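Local coordinates for CPXV203 protein (Cowpox virus, PDB 4HKJ) that probably binds host MHC class I molecules and keeps them from the cell surface, as an immune-evasion protein of the poxvirus T4 family, at residues D[20-25]-D[167-172]; D[49-54]-D[74-79]; D[130-135]-D[144-149]. All blocks are in the same frame, centred on the assembly; numbering follows the deposited sequence.

Contact 1: D[20-25]-D[167-172]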
loop_
_atom_site.group_PDB
_atom_site.type_symbol
_atom_site.label_atom_id
_atom_site.label_comp_id
_atom_site.label_asym_id
_atom_site.label_seq_id
_atom_site.Cartn_x
_atom_site.Cartn_y
_atom_site.Cartn_z
ATOM N N GLY D 20 -11.766 -6.581 1.345
ATOM C CA GLY D 20 -10.687 -7.034 2.200
ATOM C C GLY D 20 -10.464 -6.068 3.347
ATOM O O GLY D 20 -10.638 -4.861 3.189
HETATM N N MSE D 21 -10.084 -6.597 4.505
HETATM C CA MSE D 21 -9.858 -5.767 5.683
HETATM C C MSE D 21 -8.792 -6.367 6.593
HETATM O O MSE D 21 -8.957 -7.468 7.115
HETATM C CB MSE D 21 -11.164 -5.572 6.454
HETATM C CG MSE D 21 -11.025 -4.722 7.705
HETATM SE SE MSE D 21 -12.742 -4.337 8.548
HETATM C CE MSE D 21 -13.632 -3.492 7.031
ATOM N N CYS D 22 -7.694 -5.637 6.772
ATOM C CA CYS D 22 -6.599 -6.099 7.618
ATOM C C CYS D 22 -6.621 -5.392 8.969
ATOM O O CYS D 22 -6.554 -4.165 9.040
ATOM C CB CYS D 22 -5.251 -5.875 6.926
ATOM S SG CYS D 22 -3.823 -6.541 7.824
ATOM N N ILE D 23 -6.719 -6.176 10.036
ATOM C CA ILE D 23 -6.755 -5.631 11.387
ATOM C C ILE D 23 -5.504 -6.036 12.160
ATOM O O ILE D 23 -5.198 -7.222 12.281
ATOM C CB ILE D 23 -7.995 -6.121 12.158
ATOM C CG1 ILE D 23 -9.241 -6.058 11.273
ATOM C CG2 ILE D 23 -8.190 -5.305 13.425
ATOM C CD1 ILE D 23 -10.483 -6.629 11.925
ATOM N N GLN D 24 -4.781 -5.048 12.677
ATOM C CA GLN D 24 -3.584 -5.317 13.467
ATOM C C GLN D 24 -3.843 -5.088 14.954
ATOM O O GLN D 24 -4.373 -4.050 15.350
ATOM C CB GLN D 24 -2.409 -4.458 12.991
ATOM C CG GLN D 24 -1.101 -4.732 13.722
ATOM C CD GLN D 24 0.058 -3.920 13.182
ATOM O OE1 GLN D 24 -0.095 -2.748 12.836
ATOM N NE2 GLN D 24 1.230 -4.543 13.103
ATOM N N ALA D 25 -3.462 -6.065 15.770
ATOM C CA ALA D 25 -3.702 -6.011 17.206
ATOM C C ALA D 25 -2.804 -4.989 17.894
ATOM O O ALA D 25 -1.688 -4.728 17.447
ATOM C CB ALA D 25 -3.507 -7.387 17.825
ATOM N N LEU D 167 -2.732 -5.313 0.584
ATOM C CA LEU D 167 -3.017 -5.750 1.947
ATOM C C LEU D 167 -2.477 -7.154 2.206
ATOM O O LEU D 167 -3.245 -8.107 2.341
ATOM C CB LEU D 167 -4.521 -5.707 2.227
ATOM C CG LEU D 167 -5.066 -4.489 2.981
ATOM C CD1 LEU D 167 -4.869 -3.207 2.185
ATOM C CD2 LEU D 167 -6.534 -4.689 3.329
ATOM N N THR D 168 -1.153 -7.269 2.274
ATOM C CA THR D 168 -0.497 -8.544 2.544
ATOM C C THR D 168 -0.928 -9.086 3.903
ATOM O O THR D 168 -1.114 -10.291 4.072
ATOM C CB THR D 168 1.034 -8.398 2.517
ATOM O OG1 THR D 168 1.450 -7.467 3.525
ATOM C CG2 THR D 168 1.496 -7.903 1.157
ATOM N N CYS D 169 -1.080 -8.177 4.862
ATOM C CA CYS D 169 -1.604 -8.493 6.191
ATOM C C CYS D 169 -0.813 -9.581 6.916
ATOM O O CYS D 169 -1.391 -10.523 7.458
ATOM C CB CYS D 169 -3.085 -8.871 6.111
ATOM S SG CYS D 169 -4.008 -8.551 7.630
ATOM N N GLY D 170 0.509 -9.447 6.921
ATOM C CA GLY D 170 1.366 -10.362 7.654
ATOM C C GLY D 170 2.003 -11.444 6.800
ATOM O O GLY D 170 2.822 -12.223 7.286
ATOM N N ALA D 171 1.622 -11.496 5.529
ATOM C CA ALA D 171 2.184 -12.474 4.608
ATOM C C ALA D 171 3.146 -11.803 3.634
ATOM O O ALA D 171 3.201 -10.577 3.553
ATOM C CB ALA D 171 1.079 -13.196 3.856
ATOM N N LYS D 172 3.902 -12.611 2.897
ATOM C CA LYS D 172 4.891 -12.088 1.956
ATOM C C LYS D 172 4.222 -11.419 0.757
ATOM O O LYS D 172 4.738 -10.442 0.214
ATOM C CB LYS D 172 5.826 -13.205 1.490
ATOM C CG LYS D 172 6.987 -12.726 0.631
ATOM C CD LYS D 172 7.881 -13.881 0.208
ATOM C CE LYS D 172 7.141 -14.841 -0.708
ATOM N NZ LYS D 172 6.789 -14.205 -2.007
#
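G20 O probably accepts a hydrogen bond from N147 N of the adjoining strand, and two residues on C22 N probably gives one to G145 O. L167 CD2 packs loosely beside both positions, 4.1 Å from G20 O and 3.8 Å from C22 N. The methyl therefore lies over backbone whose N and O are probably taken up by the pairing of strands 15-25 and 141-152. It also reaches the cysteine side chain, with L167 CD2 4.0 Å from C22 CB.

The covalent link illustrates how a loop is tied to a strand. C22 SG and C169 SG are joined at 2.0 Å, with a C-S-S-C torsion of 90°, the relaxed value for a disulfide. In both cysteines the sulfur is anti to the backbone N (chi1 -175° for C22 and -154° for C169), on the side of its carbonyl carbon, and the CA atoms of C22 and C169 end up 5.7 Å apart. C169 itself has left-handed helical backbone angles, within a tight bend of the loop. Its side chain also touches H81 and Y83 of strand 81-88, the other neighbour of strand 15-25.

Strand alternation separates the tasks of the two faces. C22 looks out to the loop, whereas M21 and I23 point inward, where M21, present as selenomethionine, touches I106 and V108, and I23 touches V108 of strand 103-110. The result is a disulfide that fastens the loop 167-172, between helices 153-158 and 174-179, to the outer face of one sheet of a β-sandwich.

Contact 2: D[49-54]-D[74-79]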
loop_
_atom_site.group_PDB
_atom_site.type_symbol
_atom_site.label_atom_id
_atom_site.label_comp_id
_atom_site.label_asym_id
_atom_site.label_seq_id
_atom_site.Cartn_x
_atom_site.Cartn_y
_atom_site.Cartn_z
ATOM N N GLU D 49 -17.483 -14.037 14.233
ATOM C CA GLU D 49 -16.552 -14.193 15.344
ATOM C C GLU D 49 -15.298 -14.928 14.883
ATOM O O GLU D 49 -15.386 -15.940 14.190
ATOM C CB GLU D 49 -17.201 -14.963 16.497
ATOM C CG GLU D 49 -18.472 -14.334 17.049
ATOM C CD GLU D 49 -19.722 -14.798 16.324
ATOM O OE1 GLU D 49 -19.593 -15.534 15.323
ATOM O OE2 GLU D 49 -20.833 -14.430 16.760
ATOM N N GLY D 50 -14.132 -14.417 15.266
ATOM C CA GLY D 50 -12.880 -15.058 14.911
ATOM C C GLY D 50 -11.670 -14.146 14.971
ATOM O O GLY D 50 -11.776 -12.936 14.765
ATOM N N ASN D 51 -10.515 -14.744 15.255
ATOM C CA ASN D 51 -9.235 -14.036 15.312
ATOM C C ASN D 51 -9.182 -12.914 16.347
ATOM O O ASN D 51 -8.548 -11.884 16.127
ATOM C CB ASN D 51 -8.830 -13.523 13.925
ATOM C CG ASN D 51 -8.668 -14.644 12.914
ATOM O OD1 ASN D 51 -9.205 -15.738 13.091
ATOM N ND2 ASN D 51 -7.927 -14.375 11.848
ATOM N N GLY D 52 -9.849 -13.126 17.479
ATOM C CA GLY D 52 -9.809 -12.177 18.576
ATOM C C GLY D 52 -10.785 -11.028 18.429
ATOM O O GLY D 52 -10.888 -10.176 19.311
ATOM N N TYR D 53 -11.507 -10.999 17.314
ATOM C CA TYR D 53 -12.469 -9.935 17.068
ATOM C C TYR D 53 -13.831 -10.491 16.684
ATOM O O TYR D 53 -13.934 -11.593 16.142
ATOM C CB TYR D 53 -11.981 -9.010 15.951
ATOM C CG TYR D 53 -10.549 -8.549 16.095
ATOM C CD1 TYR D 53 -10.143 -7.817 17.201
ATOM C CD2 TYR D 53 -9.609 -8.829 15.111
ATOM C CE1 TYR D 53 -8.835 -7.390 17.334
ATOM C CE2 TYR D 53 -8.300 -8.405 15.233
ATOM C CZ TYR D 53 -7.920 -7.685 16.347
ATOM O OH TYR D 53 -6.618 -7.261 16.471
ATOM N N ARG D 54 -14.875 -9.726 16.976
ATOM C CA ARG D 54 -16.194 -10.015 16.435
ATOM C C ARG D 54 -16.687 -8.803 15.647
ATOM O O ARG D 54 -16.687 -7.678 16.146
ATOM C CB ARG D 54 -17.179 -10.442 17.527
ATOM C CG ARG D 54 -17.522 -9.388 18.561
ATOM C CD ARG D 54 -18.556 -9.927 19.538
ATOM N NE ARG D 54 -19.647 -10.601 18.839
ATOM C CZ ARG D 54 -20.701 -11.146 19.438
ATOM N NH1 ARG D 54 -20.818 -11.096 20.758
ATOM N NH2 ARG D 54 -21.641 -11.740 18.714
ATOM N N GLN D 74 -11.793 -15.782 6.737
ATOM C CA GLN D 74 -10.802 -15.205 7.640
ATOM C C GLN D 74 -9.513 -16.019 7.670
ATOM O O GLN D 74 -9.516 -17.223 7.410
ATOM C CB GLN D 74 -11.363 -15.081 9.060
ATOM C CG GLN D 74 -12.469 -14.051 9.218
ATOM C CD GLN D 74 -12.892 -13.873 10.663
ATOM O OE1 GLN D 74 -13.956 -13.324 10.946
ATOM N NE2 GLN D 74 -12.057 -14.337 11.586
ATOM N N THR D 75 -8.413 -15.348 7.992
ATOM C CA THR D 75 -7.125 -16.008 8.169
ATOM C C THR D 75 -6.284 -15.225 9.169
ATOM O O THR D 75 -6.642 -14.110 9.549
ATOM C CB THR D 75 -6.356 -16.136 6.845
ATOM O OG1 THR D 75 -5.141 -16.862 7.064
ATOM C CG2 THR D 75 -6.024 -14.763 6.286
ATOM N N HIS D 76 -5.168 -15.805 9.591
ATOM C CA HIS D 76 -4.310 -15.159 10.575
ATOM C C HIS D 76 -2.833 -15.365 10.270
ATOM O O HIS D 76 -2.423 -16.442 9.836
ATOM C CB HIS D 76 -4.630 -15.670 11.980
ATOM C CG HIS D 76 -3.816 -15.025 13.059
ATOM N ND1 HIS D 76 -4.168 -13.826 13.641
ATOM C CD2 HIS D 76 -2.665 -15.409 13.659
ATOM C CE1 HIS D 76 -3.271 -13.501 14.553
ATOM N NE2 HIS D 76 -2.347 -14.445 14.585
ATOM N N PHE D 77 -2.038 -14.325 10.502
ATOM C CA PHE D 77 -0.594 -14.401 10.310
ATOM C C PHE D 77 0.135 -13.757 11.482
ATOM O O PHE D 77 -0.249 -12.685 11.950
ATOM C CB PHE D 77 -0.191 -13.715 9.005
ATOM C CG PHE D 77 -0.656 -14.435 7.773
ATOM C CD1 PHE D 77 -0.345 -15.769 7.573
ATOM C CD2 PHE D 77 -1.411 -13.778 6.816
ATOM C CE1 PHE D 77 -0.775 -16.434 6.440
ATOM C CE2 PHE D 77 -1.844 -14.437 5.683
ATOM C CZ PHE D 77 -1.526 -15.767 5.494
ATOM N N GLY D 78 1.188 -14.416 11.952
ATOM C CA GLY D 78 1.963 -13.908 13.068
ATOM C C GLY D 78 1.157 -13.855 14.350
ATOM O O GLY D 78 0.405 -14.779 14.659
ATOM N N VAL D 79 1.306 -12.763 15.092
ATOM C CA VAL D 79 0.630 -12.615 16.375
ATOM C C VAL D 79 -0.188 -11.327 16.462
ATOM O O VAL D 79 -0.788 -11.038 17.497
ATOM C CB VAL D 79 1.633 -12.646 17.544
ATOM C CG1 VAL D 79 2.287 -14.012 17.652
ATOM C CG2 VAL D 79 2.684 -11.560 17.370
#
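E49 O comes within 4.4 Å of Q74 OE1, while its own carboxylate forms a salt bridge with R54 (E49 OE2 to R54 NH2, 3.4 Å). At G50 the Q74 amide nitrogen draws alongside the backbone, with Q74 NE2 3.4 Å from G50 C. The other end of that amide, OE1, is hydrogen-bonded to T48 OG1, which helps to fix the rotation of the group.

N51 makes the largest contribution, followed by Q74. Its CG is anti to the carbonyl carbon (chi1 -60°), and its side chain slides past that of Q74 in the opposite direction, the two amide planes being 84° apart. N51 OD1 lies 3.5 Å from Q74 NE2. N51 ND2 lies 2.6 Å from T75 O and also meets H76 at CB and at the ring edge, near the ring plane.

N51 and G52 form the corner of a type I' turn from G50 to Y53, closed by the hydrogen bond from Y53 N to G50 O (3.2 Å). Past it, Y53 packs on I23 and A25 of strand 15-25. The tip of hairpin 45-59, in one sheet, therefore rests against strand 71-77, which runs between strands 81-88 and 182-183 of the other.

Contact 3: D[130-135]-D[144-149]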
loop_
_atom_site.group_PDB
_atom_site.type_symbol
_atom_site.label_atom_id
_atom_site.label_comp_id
_atom_site.label_asym_id
_atom_site.label_seq_id
_atom_site.Cartn_x
_atom_site.Cartn_y
_atom_site.Cartn_z
ATOM N N LEU D 130 -20.241 1.662 -4.160
ATOM C CA LEU D 130 -20.198 1.191 -2.782
ATOM C C LEU D 130 -19.781 2.275 -1.790
ATOM O O LEU D 130 -19.012 3.178 -2.122
ATOM C CB LEU D 130 -19.244 -0.003 -2.672
ATOM C CG LEU D 130 -19.457 -0.954 -1.493
ATOM C CD1 LEU D 130 -20.793 -1.671 -1.627
ATOM C CD2 LEU D 130 -18.316 -1.952 -1.394
ATOM N N HIS D 131 -20.302 2.172 -0.571
ATOM C CA HIS D 131 -19.912 3.051 0.527
ATOM C C HIS D 131 -19.476 2.205 1.719
ATOM O O HIS D 131 -20.264 1.427 2.255
ATOM C CB HIS D 131 -21.076 3.960 0.933
ATOM C CG HIS D 131 -21.535 4.883 -0.154
ATOM N ND1 HIS D 131 -22.429 4.499 -1.130
ATOM C CD2 HIS D 131 -21.227 6.175 -0.413
ATOM C CE1 HIS D 131 -22.650 5.514 -1.945
ATOM N NE2 HIS D 131 -21.933 6.544 -1.532
ATOM N N ILE D 132 -18.219 2.346 2.128
ATOM C CA ILE D 132 -17.700 1.564 3.247
ATOM C C ILE D 132 -17.305 2.438 4.435
ATOM O O ILE D 132 -16.363 3.226 4.358
ATOM C CB ILE D 132 -16.497 0.690 2.831
ATOM C CG1 ILE D 132 -16.907 -0.296 1.734
ATOM C CG2 ILE D 132 -15.940 -0.057 4.034
ATOM C CD1 ILE D 132 -15.795 -1.233 1.303
ATOM N N THR D 133 -18.038 2.288 5.535
ATOM C CA THR D 133 -17.732 3.004 6.768
ATOM C C THR D 133 -17.308 2.016 7.851
ATOM O O THR D 133 -17.980 1.010 8.082
ATOM C CB THR D 133 -18.944 3.816 7.260
ATOM O OG1 THR D 133 -19.439 4.635 6.194
ATOM C CG2 THR D 133 -18.555 4.701 8.431
ATOM N N VAL D 134 -16.189 2.300 8.510
ATOM C CA VAL D 134 -15.657 1.394 9.523
ATOM C C VAL D 134 -15.577 2.029 10.909
ATOM O O VAL D 134 -14.988 3.097 11.087
ATOM C CB VAL D 134 -14.267 0.859 9.129
ATOM C CG1 VAL D 134 -13.691 -0.002 10.245
ATOM C CG2 VAL D 134 -14.356 0.072 7.838
ATOM N N LYS D 135 -16.183 1.357 11.883
ATOM C CA LYS D 135 -16.136 1.775 13.277
ATOM C C LYS D 135 -15.395 0.712 14.080
ATOM O O LYS D 135 -15.795 -0.451 14.087
ATOM C CB LYS D 135 -17.559 1.945 13.813
ATOM C CG LYS D 135 -17.655 2.135 15.316
ATOM C CD LYS D 135 -19.100 2.024 15.780
ATOM C CE LYS D 135 -19.212 2.135 17.292
ATOM N NZ LYS D 135 -18.852 3.492 17.790
ATOM N N LEU D 144 -5.925 -0.406 10.834
ATOM C CA LEU D 144 -6.951 -1.046 10.018
ATOM C C LEU D 144 -6.895 -0.555 8.573
ATOM O O LEU D 144 -6.972 0.646 8.312
ATOM C CB LEU D 144 -8.342 -0.798 10.608
ATOM C CG LEU D 144 -9.534 -1.522 9.980
ATOM C CD1 LEU D 144 -10.486 -2.002 11.060
ATOM C CD2 LEU D 144 -10.269 -0.626 8.995
ATOM N N GLY D 145 -6.759 -1.492 7.641
ATOM C CA GLY D 145 -6.754 -1.171 6.226
ATOM C C GLY D 145 -7.899 -1.857 5.511
ATOM O O GLY D 145 -8.304 -2.955 5.888
ATOM N N VAL D 146 -8.431 -1.204 4.482
ATOM C CA VAL D 146 -9.562 -1.749 3.734
ATOM C C VAL D 146 -9.313 -1.722 2.230
ATOM O O VAL D 146 -9.057 -0.666 1.654
ATOM C CB VAL D 146 -10.860 -0.983 4.026
ATOM C CG1 VAL D 146 -11.997 -1.502 3.158
ATOM C CG2 VAL D 146 -11.221 -1.081 5.495
ATOM N N ASN D 147 -9.397 -2.887 1.596
ATOM C CA ASN D 147 -9.309 -2.956 0.146
ATOM C C ASN D 147 -10.677 -3.252 -0.455
ATOM O O ASN D 147 -11.464 -4.008 0.114
ATOM C CB ASN D 147 -8.281 -3.996 -0.294
ATOM C CG ASN D 147 -7.486 -3.546 -1.505
ATOM O OD1 ASN D 147 -6.454 -2.884 -1.373
ATOM N ND2 ASN D 147 -7.963 -3.900 -2.692
ATOM N N TYR D 148 -10.956 -2.644 -1.601
ATOM C CA TYR D 148 -12.284 -2.708 -2.199
ATOM C C TYR D 148 -12.216 -3.002 -3.696
ATOM O O TYR D 148 -11.421 -2.406 -4.424
ATOM C CB TYR D 148 -13.040 -1.405 -1.915
ATOM C CG TYR D 148 -14.043 -0.988 -2.969
ATOM C CD1 TYR D 148 -15.221 -1.696 -3.159
ATOM C CD2 TYR D 148 -13.821 0.138 -3.752
ATOM C CE1 TYR D 148 -16.142 -1.308 -4.113
ATOM C CE2 TYR D 148 -14.735 0.536 -4.708
ATOM C CZ TYR D 148 -15.893 -0.192 -4.885
ATOM O OH TYR D 148 -16.809 0.197 -5.835
ATOM N N SER D 149 -13.051 -3.935 -4.142
ATOM C CA SER D 149 -13.089 -4.333 -5.544
ATOM C C SER D 149 -14.499 -4.745 -5.958
ATOM O O SER D 149 -15.091 -5.648 -5.363
ATOM C CB SER D 149 -12.105 -5.475 -5.801
ATOM O OG SER D 149 -12.079 -5.825 -7.175
#
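L130 and Y148 meet at one end of this contact, their side chains sliding past each other in opposite directions. The leucine branch that touches is CD2, which approaches the tyrosine ring obliquely, L130 CD2 lying 3.5 Å from Y148 CE1. L130 CB comes near the same ring atom, at 3.7 Å from Y148 CE1. Y148 OH and S127 OG share a weak hydrogen bond.

I132 takes the middle. Its chain is extended out to CD1 (chi2 -178°), and that one methyl serves two residues: I132 CD1 is 4.2 Å from V146 CG1 and equally far from Y148 CB.

V134 divides its branches. CG1, anti to the backbone N (chi1 176°), meets the leucine opposite tip to tip, with V134 CG1 3.7 Å from L144 CD2. CG2 instead slides past V146, with V134 CG2 4.1 Å from V146 CG2. I19 and M21 of strand 15-25 extend this packing, I19 touching L130 and I132, and M21 touching V134 and V146.

The strand axes are 9.8 Å apart, too far for backbone pairing, so the two segments meet through alternate side chains. Strands 131-137 and 141-152, consecutive in sequence but in different sheets, thus form a β-arch, its interior part of the hydrophobic core of a β-sandwich.

Overall arrangement
All three contacts are buried, but two bridge the sheets and one fastens a loop to the outside of one of them. Contact 3 lies nearest the centre of the chain and is wholly apolar, side chains of both sheets meeting between them. Contact 2 also links the two sheets, but at the tip of a hairpin, where amides and backbone carbonyls replace hydrocarbon. Contact 1 sits on the outer face and is covalent. Strand 15-25 connects them: its backbone pairs with segment 144-149 of contact 3, and it also borders the turn of contact 2. F77 of contact 2 also touches C169 and A171. Contacts 2 and 3 do not touch, their nearest atoms being about 8 Å apart.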